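MxaA (Stigmatella aurantiaca, PDB 4W4T) carries, at its C-terminal end, the NADPH-binding Rossmann-fold reductase domain that ends the myxalamid PKS-NRPS pathway and probably releases the product as a primary alcohol. Local coordinates at residues Y157-V167 with G217-L228; L261-M272 with D351-F360. All coordinates share one frame; numbering follows the deposited sequence.

Contact 1. Residues Y157-V167 with G217-L228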
loop_
_atom_site.group_PDB
_atom_site.type_symbol
_atom_site.label_atom_id
_atom_site.label_comp_id
_atom_site.label_asym_id
_atom_site.label_seq_id
_atom_site.Cartn_x
_atom_site.Cartn_y
_atom_site.Cartn_z
ATOM N N TYR A 157 8.230 -1.812 -1.541
ATOM C CA TYR A 157 8.496 -2.800 -2.605
ATOM C C TYR A 157 9.611 -3.795 -2.252
ATOM O O TYR A 157 10.489 -3.491 -1.450
ATOM C CB TYR A 157 8.880 -2.096 -3.920
ATOM C CG TYR A 157 7.761 -1.413 -4.672
ATOM C CD1 TYR A 157 6.443 -1.508 -4.251
ATOM C CD2 TYR A 157 8.033 -0.679 -5.827
ATOM C CE1 TYR A 157 5.413 -0.881 -4.950
ATOM C CE2 TYR A 157 7.013 -0.054 -6.536
ATOM C CZ TYR A 157 5.709 -0.162 -6.091
ATOM O OH TYR A 157 4.700 0.461 -6.787
ATOM N N PRO A 158 9.602 -4.981 -2.880
ATOM C CA PRO A 158 10.666 -5.966 -2.661
ATOM C C PRO A 158 11.934 -5.662 -3.464
ATOM O O PRO A 158 11.918 -4.788 -4.326
ATOM C CB PRO A 158 10.034 -7.271 -3.162
ATOM C CG PRO A 158 9.122 -6.829 -4.230
ATOM C CD PRO A 158 8.519 -5.539 -3.715
ATOM N N TYR A 159 13.003 -6.390 -3.165
ATOM C CA TYR A 159 14.285 -6.244 -3.856
ATOM C C TYR A 159 14.113 -6.207 -5.369
ATOM O O TYR A 159 14.649 -5.318 -6.038
ATOM C CB TYR A 159 15.217 -7.386 -3.446
ATOM C CG TYR A 159 16.536 -7.449 -4.189
ATOM C CD1 TYR A 159 17.600 -6.628 -3.830
ATOM C CD2 TYR A 159 16.725 -8.352 -5.222
ATOM C CE1 TYR A 159 18.807 -6.700 -4.492
ATOM C CE2 TYR A 159 17.935 -8.443 -5.891
ATOM C CZ TYR A 159 18.971 -7.612 -5.522
ATOM O OH TYR A 159 20.177 -7.687 -6.186
ATOM N N GLU A 160 13.321 -7.132 -5.911
ATOM C CA GLU A 160 13.229 -7.255 -7.366
ATOM C C GLU A 160 12.670 -5.987 -8.020
ATOM O O GLU A 160 12.945 -5.731 -9.179
ATOM C CB GLU A 160 12.393 -8.490 -7.758
ATOM C CG GLU A 160 11.160 -8.756 -6.887
ATOM C CD GLU A 160 11.404 -9.765 -5.748
ATOM O OE1 GLU A 160 12.302 -9.532 -4.898
ATOM O OE2 GLU A 160 10.672 -10.794 -5.698
ATOM N N SER A 161 11.936 -5.166 -7.272
ATOM C CA SER A 161 11.351 -3.960 -7.847
ATOM C C SER A 161 12.391 -2.840 -8.012
ATOM O O SER A 161 12.175 -1.886 -8.758
ATOM C CB SER A 161 10.197 -3.446 -6.985
ATOM O OG SER A 161 9.185 -4.432 -6.820
HETATM N N MSE A 162 13.504 -2.947 -7.303
HETATM C CA MSE A 162 14.496 -1.872 -7.312
HETATM C C MSE A 162 15.821 -2.348 -7.889
HETATM O O MSE A 162 16.800 -1.586 -7.980
HETATM C CB MSE A 162 14.685 -1.310 -5.894
HETATM C CG MSE A 162 13.641 -0.273 -5.547
HETATM SE SE MSE A 162 13.505 0.092 -3.650
HETATM C CE MSE A 162 12.628 -1.589 -3.135
ATOM N N ARG A 163 15.845 -3.614 -8.297
ATOM C CA ARG A 163 17.035 -4.202 -8.895
ATOM C C ARG A 163 17.508 -3.425 -10.131
ATOM O O ARG A 163 18.696 -3.101 -10.258
ATOM C CB ARG A 163 16.759 -5.664 -9.245
ATOM C CG ARG A 163 17.984 -6.442 -9.666
ATOM C CD ARG A 163 17.642 -7.920 -9.891
ATOM N NE ARG A 163 18.816 -8.662 -10.336
ATOM C CZ ARG A 163 19.203 -8.784 -11.602
ATOM N NH1 ARG A 163 18.497 -8.232 -12.581
ATOM N NH2 ARG A 163 20.298 -9.473 -11.891
ATOM N N ALA A 164 16.582 -3.101 -11.031
ATOM C CA ALA A 164 16.957 -2.418 -12.273
ATOM C C ALA A 164 17.583 -1.048 -11.994
ATOM O O ALA A 164 18.663 -0.753 -12.504
ATOM C CB ALA A 164 15.747 -2.264 -13.194
ATOM N N ALA A 165 16.915 -0.231 -11.180
ATOM C CA ALA A 165 17.377 1.136 -10.955
ATOM C C ALA A 165 18.589 1.198 -10.029
ATOM O O ALA A 165 19.520 1.971 -10.275
ATOM C CB ALA A 165 16.261 1.996 -10.402
ATOM N N ASN A 166 18.583 0.400 -8.966
ATOM C CA ASN A 166 19.618 0.532 -7.945
ATOM C C ASN A 166 20.806 -0.376 -8.167
ATOM O O ASN A 166 21.950 0.045 -8.001
ATOM C CB ASN A 166 18.999 0.294 -6.553
ATOM C CG ASN A 166 17.948 1.328 -6.221
ATOM O OD1 ASN A 166 17.731 2.271 -6.990
ATOM N ND2 ASN A 166 17.272 1.156 -5.095
ATOM N N VAL A 167 20.552 -1.614 -8.583
ATOM C CA VAL A 167 21.644 -2.548 -8.765
ATOM C C VAL A 167 22.181 -2.429 -10.189
ATOM O O VAL A 167 23.351 -2.110 -10.377
ATOM C CB VAL A 167 21.229 -4.008 -8.470
ATOM C CG1 VAL A 167 22.405 -4.941 -8.753
ATOM C CG2 VAL A 167 20.748 -4.149 -7.010
ATOM N N GLY A 217 13.249 -4.257 0.694
ATOM C CA GLY A 217 13.842 -4.212 -0.628
ATOM C C GLY A 217 14.784 -3.045 -0.858
ATOM O O GLY A 217 15.772 -3.172 -1.582
ATOM N N TYR A 218 14.487 -1.891 -0.267
ATOM C CA TYR A 218 15.329 -0.726 -0.514
ATOM C C TYR A 218 16.727 -0.957 0.053
ATOM O O TYR A 218 17.727 -0.814 -0.664
ATOM C CB TYR A 218 14.712 0.543 0.087
ATOM C CG TYR A 218 15.633 1.746 -0.006
ATOM C CD1 TYR A 218 15.940 2.306 -1.240
ATOM C CD2 TYR A 218 16.194 2.309 1.130
ATOM C CE1 TYR A 218 16.790 3.391 -1.336
ATOM C CE2 TYR A 218 17.046 3.405 1.050
ATOM C CZ TYR A 218 17.334 3.940 -0.187
ATOM O OH TYR A 218 18.164 5.018 -0.297
ATOM N N ALA A 219 16.791 -1.330 1.332
ATOM C CA ALA A 219 18.074 -1.585 1.995
ATOM C C ALA A 219 18.841 -2.684 1.272
ATOM O O ALA A 219 20.052 -2.589 1.055
ATOM C CB ALA A 219 17.859 -1.955 3.450
ATOM N N GLN A 220 18.130 -3.739 0.901
ATOM C CA GLN A 220 18.758 -4.844 0.199
ATOM C C GLN A 220 19.373 -4.399 -1.125
ATOM O O GLN A 220 20.507 -4.757 -1.437
ATOM C CB GLN A 220 17.737 -5.953 -0.032
ATOM C CG GLN A 220 17.377 -6.648 1.259
ATOM C CD GLN A 220 16.185 -7.551 1.111
ATOM O OE1 GLN A 220 15.341 -7.354 0.228
ATOM N NE2 GLN A 220 16.111 -8.557 1.970
ATOM N N SER A 221 18.646 -3.592 -1.889
ATOM C CA SER A 221 19.155 -3.184 -3.207
ATOM C C SER A 221 20.347 -2.222 -3.077
ATOM O O SER A 221 21.276 -2.254 -3.885
ATOM C CB SER A 221 18.045 -2.543 -4.046
ATOM O OG SER A 221 17.638 -1.285 -3.538
ATOM N N LYS A 222 20.339 -1.393 -2.040
ATOM C CA LYS A 222 21.427 -0.435 -1.848
ATOM C C LYS A 222 22.671 -1.148 -1.303
ATOM O O LYS A 222 23.795 -0.763 -1.601
ATOM C CB LYS A 222 20.991 0.705 -0.917
ATOM C CG LYS A 222 19.915 1.623 -1.516
ATOM C CD LYS A 222 20.395 2.401 -2.757
ATOM C CE LYS A 222 21.336 3.560 -2.378
ATOM N NZ LYS A 222 21.593 4.484 -3.536
ATOM N N TRP A 223 22.465 -2.198 -0.517
ATOM C CA TRP A 223 23.582 -3.016 -0.061
ATOM C C TRP A 223 24.309 -3.617 -1.275
ATOM O O TRP A 223 25.533 -3.544 -1.395
ATOM C CB TRP A 223 23.082 -4.120 0.866
ATOM C CG TRP A 223 24.132 -5.036 1.399
ATOM C CD1 TRP A 223 24.797 -4.924 2.589
ATOM C CD2 TRP A 223 24.618 -6.236 0.779
ATOM N NE1 TRP A 223 25.679 -5.977 2.741
ATOM C CE2 TRP A 223 25.582 -6.796 1.647
ATOM C CE3 TRP A 223 24.330 -6.889 -0.425
ATOM C CZ2 TRP A 223 26.264 -7.977 1.342
ATOM C CZ3 TRP A 223 25.001 -8.068 -0.723
ATOM C CH2 TRP A 223 25.963 -8.594 0.156
ATOM N N VAL A 224 23.545 -4.221 -2.171
ATOM C CA VAL A 224 24.134 -4.805 -3.369
ATOM C C VAL A 224 24.866 -3.736 -4.202
ATOM O O VAL A 224 26.001 -3.949 -4.659
ATOM C CB VAL A 224 23.050 -5.506 -4.215
ATOM C CG1 VAL A 224 23.628 -6.031 -5.509
ATOM C CG2 VAL A 224 22.434 -6.644 -3.415
ATOM N N ALA A 225 24.215 -2.592 -4.415
ATOM C CA ALA A 225 24.840 -1.507 -5.173
ATOM C C ALA A 225 26.181 -1.096 -4.558
ATOM O O ALA A 225 27.181 -0.936 -5.274
ATOM C CB ALA A 225 23.907 -0.304 -5.257
ATOM N N GLU A 226 26.220 -0.949 -3.237
ATOM C CA GLU A 226 27.467 -0.509 -2.615
ATOM C C GLU A 226 28.542 -1.584 -2.733
ATOM O O GLU A 226 29.714 -1.257 -2.897
ATOM C CB GLU A 226 27.252 -0.122 -1.145
ATOM C CG GLU A 226 28.233 0.959 -0.674
ATOM C CD GLU A 226 28.201 1.134 0.827
ATOM O OE1 GLU A 226 27.409 1.962 1.308
ATOM O OE2 GLU A 226 28.962 0.427 1.514
ATOM N N LYS A 227 28.154 -2.855 -2.677
ATOM C CA LYS A 227 29.111 -3.947 -2.934
ATOM C C LYS A 227 29.740 -3.823 -4.324
ATOM O O LYS A 227 30.954 -3.993 -4.482
ATOM C CB LYS A 227 28.439 -5.312 -2.791
ATOM C CG LYS A 227 27.988 -5.633 -1.371
ATOM C CD LYS A 227 29.163 -5.966 -0.479
ATOM C CE LYS A 227 29.562 -7.421 -0.623
ATOM N NZ LYS A 227 30.682 -7.734 0.316
ATOM N N LEU A 228 28.921 -3.512 -5.322
ATOM C CA LEU A 228 29.419 -3.356 -6.691
ATOM C C LEU A 228 30.428 -2.225 -6.760
ATOM O O LEU A 228 31.480 -2.359 -7.388
ATOM C CB LEU A 228 28.279 -3.093 -7.667
ATOM C CG LEU A 228 27.350 -4.276 -7.941
ATOM C CD1 LEU A 228 26.256 -3.859 -8.911
ATOM C CD2 LEU A 228 28.131 -5.458 -8.501
HETATM O O HOH W 1 11.450 -1.585 0.261
HETATM O O HOH W 2 10.324 -5.036 1.035
HETATM O O HOH W 3 12.918 -8.042 -0.820
#

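Contact 2. Residues L261-M272 with D351-F360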
loop_
_atom_site.group_PDB
_atom_site.type_symbol
_atom_site.label_atom_id
_atom_site.label_comp_id
_atom_site.label_asym_id
_atom_site.label_seq_id
_atom_site.Cartn_x
_atom_site.Cartn_y
_atom_site.Cartn_z
ATOM N N LEU A 261 8.366 10.244 3.743
ATOM C CA LEU A 261 7.786 9.488 4.845
ATOM C C LEU A 261 7.801 10.227 6.195
ATOM O O LEU A 261 6.853 10.114 6.985
ATOM C CB LEU A 261 8.524 8.160 4.985
ATOM C CG LEU A 261 8.050 7.220 6.086
ATOM C CD1 LEU A 261 6.563 6.983 5.942
ATOM C CD2 LEU A 261 8.817 5.904 6.019
ATOM N N VAL A 262 8.876 10.960 6.466
ATOM C CA VAL A 262 8.982 11.719 7.709
ATOM C C VAL A 262 7.931 12.821 7.766
ATOM O O VAL A 262 7.319 13.049 8.817
ATOM C CB VAL A 262 10.374 12.342 7.881
ATOM C CG1 VAL A 262 10.425 13.203 9.143
ATOM C CG2 VAL A 262 11.420 11.251 7.922
ATOM N N CYS A 263 7.706 13.497 6.640
ATOM C CA CYS A 263 6.637 14.492 6.593
ATOM C C CYS A 263 5.278 13.849 6.802
ATOM O O CYS A 263 4.431 14.389 7.511
ATOM C CB CYS A 263 6.655 15.248 5.269
ATOM S SG CYS A 263 8.158 16.212 5.041
ATOM N N ARG A 264 5.062 12.704 6.159
ATOM C CA ARG A 264 3.815 11.957 6.328
ATOM C C ARG A 264 3.546 11.587 7.776
ATOM O O ARG A 264 2.422 11.697 8.284
ATOM C CB ARG A 264 3.854 10.677 5.497
ATOM C CG ARG A 264 3.551 10.840 4.037
ATOM C CD ARG A 264 3.522 9.457 3.377
ATOM N NE ARG A 264 3.422 9.553 1.930
ATOM C CZ ARG A 264 2.277 9.498 1.264
ATOM N NH1 ARG A 264 1.136 9.330 1.919
ATOM N NH2 ARG A 264 2.278 9.602 -0.060
ATOM N N THR A 265 4.585 11.105 8.433
ATOM C CA THR A 265 4.479 10.709 9.821
ATOM C C THR A 265 4.161 11.897 10.721
ATOM O O THR A 265 3.274 11.818 11.572
ATOM C CB THR A 265 5.772 10.035 10.267
ATOM O OG1 THR A 265 5.995 8.897 9.428
ATOM C CG2 THR A 265 5.688 9.601 11.710
ATOM N N LEU A 266 4.882 13.008 10.542
ATOM C CA LEU A 266 4.623 14.188 11.357
ATOM C C LEU A 266 3.212 14.709 11.155
ATOM O O LEU A 266 2.554 15.100 12.115
ATOM C CB LEU A 266 5.627 15.302 11.048
ATOM C CG LEU A 266 7.075 14.984 11.394
ATOM C CD1 LEU A 266 7.951 16.224 11.220
ATOM C CD2 LEU A 266 7.187 14.425 12.809
ATOM N N LYS A 267 2.742 14.727 9.909
ATOM C CA LYS A 267 1.393 15.223 9.652
ATOM C C LYS A 267 0.364 14.309 10.302
ATOM O O LYS A 267 -0.620 14.784 10.854
ATOM C CB LYS A 267 1.118 15.343 8.157
ATOM C CG LYS A 267 -0.319 15.762 7.839
ATOM C CD LYS A 267 -0.492 16.077 6.353
ATOM C CE LYS A 267 -1.901 16.582 6.033
ATOM N NZ LYS A 267 -1.940 17.239 4.674
ATOM N N GLY A 268 0.607 13.003 10.243
ATOM C CA GLY A 268 -0.256 12.031 10.897
ATOM C C GLY A 268 -0.338 12.278 12.391
ATOM O O GLY A 268 -1.412 12.242 12.970
ATOM N N CYS A 269 0.801 12.541 13.023
ATOM C CA CYS A 269 0.796 12.797 14.462
ATOM C C CYS A 269 0.006 14.056 14.762
ATOM O O CYS A 269 -0.774 14.098 15.720
ATOM C CB CYS A 269 2.219 12.913 15.007
ATOM S SG CYS A 269 3.086 11.332 15.018
ATOM N N VAL A 270 0.211 15.083 13.947
ATOM C CA VAL A 270 -0.488 16.349 14.161
ATOM C C VAL A 270 -1.993 16.169 14.000
ATOM O O VAL A 270 -2.774 16.620 14.844
ATOM C CB VAL A 270 0.030 17.446 13.200
ATOM C CG1 VAL A 270 -0.913 18.627 13.168
ATOM C CG2 VAL A 270 1.394 17.904 13.657
ATOM N N ARG A 271 -2.405 15.484 12.940
ATOM C CA ARG A 271 -3.835 15.313 12.687
ATOM C C ARG A 271 -4.526 14.455 13.747
ATOM O O ARG A 271 -5.670 14.727 14.123
ATOM C CB ARG A 271 -4.046 14.739 11.289
ATOM C CG ARG A 271 -3.730 15.753 10.189
ATOM C CD ARG A 271 -4.038 15.214 8.807
ATOM N NE ARG A 271 -5.461 14.942 8.656
ATOM C CZ ARG A 271 -5.954 13.817 8.149
ATOM N NH1 ARG A 271 -5.136 12.855 7.730
ATOM N NH2 ARG A 271 -7.269 13.659 8.050
HETATM N N MSE A 272 -3.841 13.439 14.255
HETATM C CA MSE A 272 -4.415 12.612 15.314
HETATM C C MSE A 272 -4.298 13.252 16.683
HETATM O O MSE A 272 -5.054 12.924 17.593
HETATM C CB MSE A 272 -3.748 11.246 15.364
HETATM C CG MSE A 272 -3.977 10.436 14.108
HETATM SE SE MSE A 272 -3.347 8.626 14.403
HETATM C CE MSE A 272 -1.470 8.945 14.148
ATOM N N ASP A 351 -9.907 7.284 7.053
ATOM C CA ASP A 351 -8.939 8.248 6.541
ATOM C C ASP A 351 -7.878 7.529 5.716
ATOM O O ASP A 351 -7.046 6.817 6.268
ATOM C CB ASP A 351 -8.305 9.016 7.704
ATOM C CG ASP A 351 -7.462 10.199 7.249
ATOM O OD1 ASP A 351 -6.650 10.059 6.305
ATOM O OD2 ASP A 351 -7.607 11.279 7.860
ATOM N N SER A 352 -7.904 7.719 4.398
ATOM C CA SER A 352 -7.028 6.964 3.504
ATOM C C SER A 352 -5.571 7.417 3.563
ATOM O O SER A 352 -4.662 6.620 3.317
ATOM C CB SER A 352 -7.535 7.048 2.059
ATOM O OG SER A 352 -7.051 8.210 1.417
ATOM N N GLU A 353 -5.345 8.688 3.886
ATOM C CA GLU A 353 -3.979 9.183 4.051
ATOM C C GLU A 353 -3.298 8.534 5.255
ATOM O O GLU A 353 -2.136 8.145 5.178
ATOM C CB GLU A 353 -3.959 10.705 4.196
ATOM C CG GLU A 353 -3.244 11.418 3.058
ATOM C CD GLU A 353 -3.282 12.927 3.202
ATOM O OE1 GLU A 353 -2.879 13.433 4.274
ATOM O OE2 GLU A 353 -3.721 13.605 2.249
ATOM N N LEU A 354 -4.015 8.420 6.367
ATOM C CA LEU A 354 -3.462 7.744 7.539
ATOM C C LEU A 354 -3.266 6.257 7.240
ATOM O O LEU A 354 -2.299 5.639 7.689
ATOM C CB LEU A 354 -4.366 7.942 8.752
ATOM C CG LEU A 354 -4.409 9.394 9.232
ATOM C CD1 LEU A 354 -5.370 9.551 10.382
ATOM C CD2 LEU A 354 -3.025 9.854 9.634
ATOM N N GLY A 355 -4.191 5.688 6.476
ATOM C CA GLY A 355 -4.032 4.327 5.992
ATOM C C GLY A 355 -2.753 4.169 5.188
ATOM O O GLY A 355 -2.011 3.205 5.378
ATOM N N ASP A 356 -2.487 5.122 4.301
ATOM C CA ASP A 356 -1.265 5.096 3.497
ATOM C C ASP A 356 -0.017 5.067 4.383
ATOM O O ASP A 356 0.940 4.346 4.098
ATOM C CB ASP A 356 -1.208 6.306 2.557
ATOM C CG ASP A 356 -2.258 6.249 1.455
ATOM O OD1 ASP A 356 -2.882 5.180 1.262
ATOM O OD2 ASP A 356 -2.457 7.285 0.781
ATOM N N LEU A 357 -0.044 5.850 5.463
ATOM C CA LEU A 357 1.059 5.901 6.418
ATOM C C LEU A 357 1.206 4.573 7.159
ATOM O O LEU A 357 2.308 4.085 7.386
ATOM C CB LEU A 357 0.842 7.054 7.414
ATOM C CG LEU A 357 1.740 7.102 8.652
ATOM C CD1 LEU A 357 3.208 7.169 8.270
ATOM C CD2 LEU A 357 1.363 8.281 9.543
ATOM N N LEU A 358 0.076 3.984 7.518
ATOM C CA LEU A 358 0.066 2.733 8.254
ATOM C C LEU A 358 0.761 1.595 7.496
ATOM O O LEU A 358 1.406 0.746 8.107
ATOM C CB LEU A 358 -1.376 2.350 8.570
ATOM C CG LEU A 358 -1.648 1.073 9.351
ATOM C CD1 LEU A 358 -1.166 1.212 10.780
ATOM C CD2 LEU A 358 -3.138 0.775 9.317
HETATM N N MSE A 359 0.619 1.581 6.171
HETATM C CA MSE A 359 1.252 0.550 5.345
HETATM C C MSE A 359 2.746 0.458 5.623
HETATM O O MSE A 359 3.294 -0.626 5.809
HETATM C CB MSE A 359 1.037 0.825 3.854
HETATM C CG MSE A 359 -0.409 0.727 3.384
HETATM SE SE MSE A 359 -1.303 -0.856 4.128
HETATM C CE MSE A 359 -2.147 -0.015 5.662
ATOM N N PHE A 360 3.393 1.618 5.644
ATOM C CA PHE A 360 4.822 1.705 5.916
ATOM C C PHE A 360 5.228 1.083 7.265
ATOM O O PHE A 360 6.238 0.389 7.349
ATOM C CB PHE A 360 5.272 3.171 5.855
ATOM C CG PHE A 360 5.151 3.792 4.482
ATOM C CD1 PHE A 360 6.193 3.697 3.563
ATOM C CD2 PHE A 360 3.999 4.465 4.103
ATOM C CE1 PHE A 360 6.085 4.259 2.301
ATOM C CE2 PHE A 360 3.884 5.029 2.840
ATOM C CZ PHE A 360 4.933 4.927 1.938
HETATM O O HOH W 4 0.006 9.919 4.607
HETATM O O HOH W 5 -2.399 12.860 6.877
#

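Contact 1. Residues Y157-V167 with G217-L228
V167 meets V224 and L228 at the apolar centre of this helix pair: its CG1 lies 3.6 Å from V224 CG1 and 4.0 Å from L228 CD1. The V224 and Y159 side chains cross at about a right angle, V224 CG2 touching ring atom CE1 and the hydroxyl, which is itself hydrogen-bonded to D35. With CG anti to the backbone N (chi1 174°), the Y159 ring is carried alongside helix 217-228; its edge meets S221 N. Selenomethionine M162 places SE at the rim of the Y218 ring, 5.4 Å from its centroid, in a Met-aromatic contact. Y218 and K222 are NADPH-binding residues and form the YxxxK pair of the short-chain dehydrogenase fold; S221, directly before the lysine, is a knob among Y159, M162, N166 and V167. Its hydroxyl donates to Y218 O and accepts from N166 ND2 at 2.9 Å, a nearly straight bond (170°) lying in the amide plane, while N166 OD1 takes the L152 N-H. Losing the hydroxyl to an alanine here would probably deprive N166 ND2 of this acceptor and Y218 O of one donor, leaving the amide less firmly oriented. At the polar edge G217, lacking a side chain, lets its CA come within 3.4 Å of Y159 N. Waters complete this rim, one accepting from Y159 N and donating to Q220 OE1, two others linking Y157 O to the N-H groups of G217 and Y218.

Contact 2. Residues L261-M272 with D351-F360
L261 lays its CD1 methyl over one face of the F360 ring, 4.1 Å from the ring centroid and displaced toward the rim, a CH-pi contact in which the side chains run alongside in opposing senses. Beside it L357 projects onto helix 261-272. Its CG stands anti to the backbone N (chi1 168°), a turn that carries both methyls across to the other helix: CD1 comes to 3.5 Å from T265 OG1, and CD2 lies against R264 O. That hydroxyl is already committed to its own helix, donating to L261 O, which T265 N approaches from the opposite face of the carbonyl. L354 packs next along, its CD2 methyl 3.7 Å from G268 CA; with no side chain on G268, the L354 and L357 methyls can lie over its backbone. L354 CD1 also touches CG of selenomethionine M272.

Charged groups border this apolar seam. R271 meets D351 in a salt bridge, the guanidinium presenting its edge while the two flat groups stand 47° apart; the modelled 2.4 Å between R271 NH2 and D351 OD2 is doubtfully short. The same aspartate is the N-cap of helix 352-362, its OD1 accepting from L354 N at 3.1 Å from above the carboxylate plane. K267 NZ makes a long salt bridge of 3.9 Å to E353 OE1 and also hydrogen-bonds to F415 O. Water molecules join R271 NH1 to E353 OE1 and R264 NH1 to E353 O, and R264 NH2 forms a salt bridge with D259.

Where the two axes approach to 10.1 Å, crossing at -127°, L357 sits among L261, R264, T265 and G268: a single knob-into-hole contact between two crossing helices that stand apart from the Rossmann sheet, probably in the smaller lobe of an extended short-chain dehydrogenase.

Contact 1 closes along the chain before contact 2 opens, and their centres lie 26 Å apart, with about 7 Å between nearest atoms and no touch. Contact 1 contributes two NADPH-binding residues, Y218 and K222, and flanks the cofactor site; no cofactor is bound to this chain in the model. Contact 2 lies farther off: the side chain of L261 is about 10 Å from that of Y218 and about 11 Å from that of F66, another NADPH-binding residue. The dimer brings the two together: Y157 and P158 of contact 1 pack on the second subunit's helix 352-362, while L358 and M359 of contact 2 pack on P158 and Y157 of that subunit.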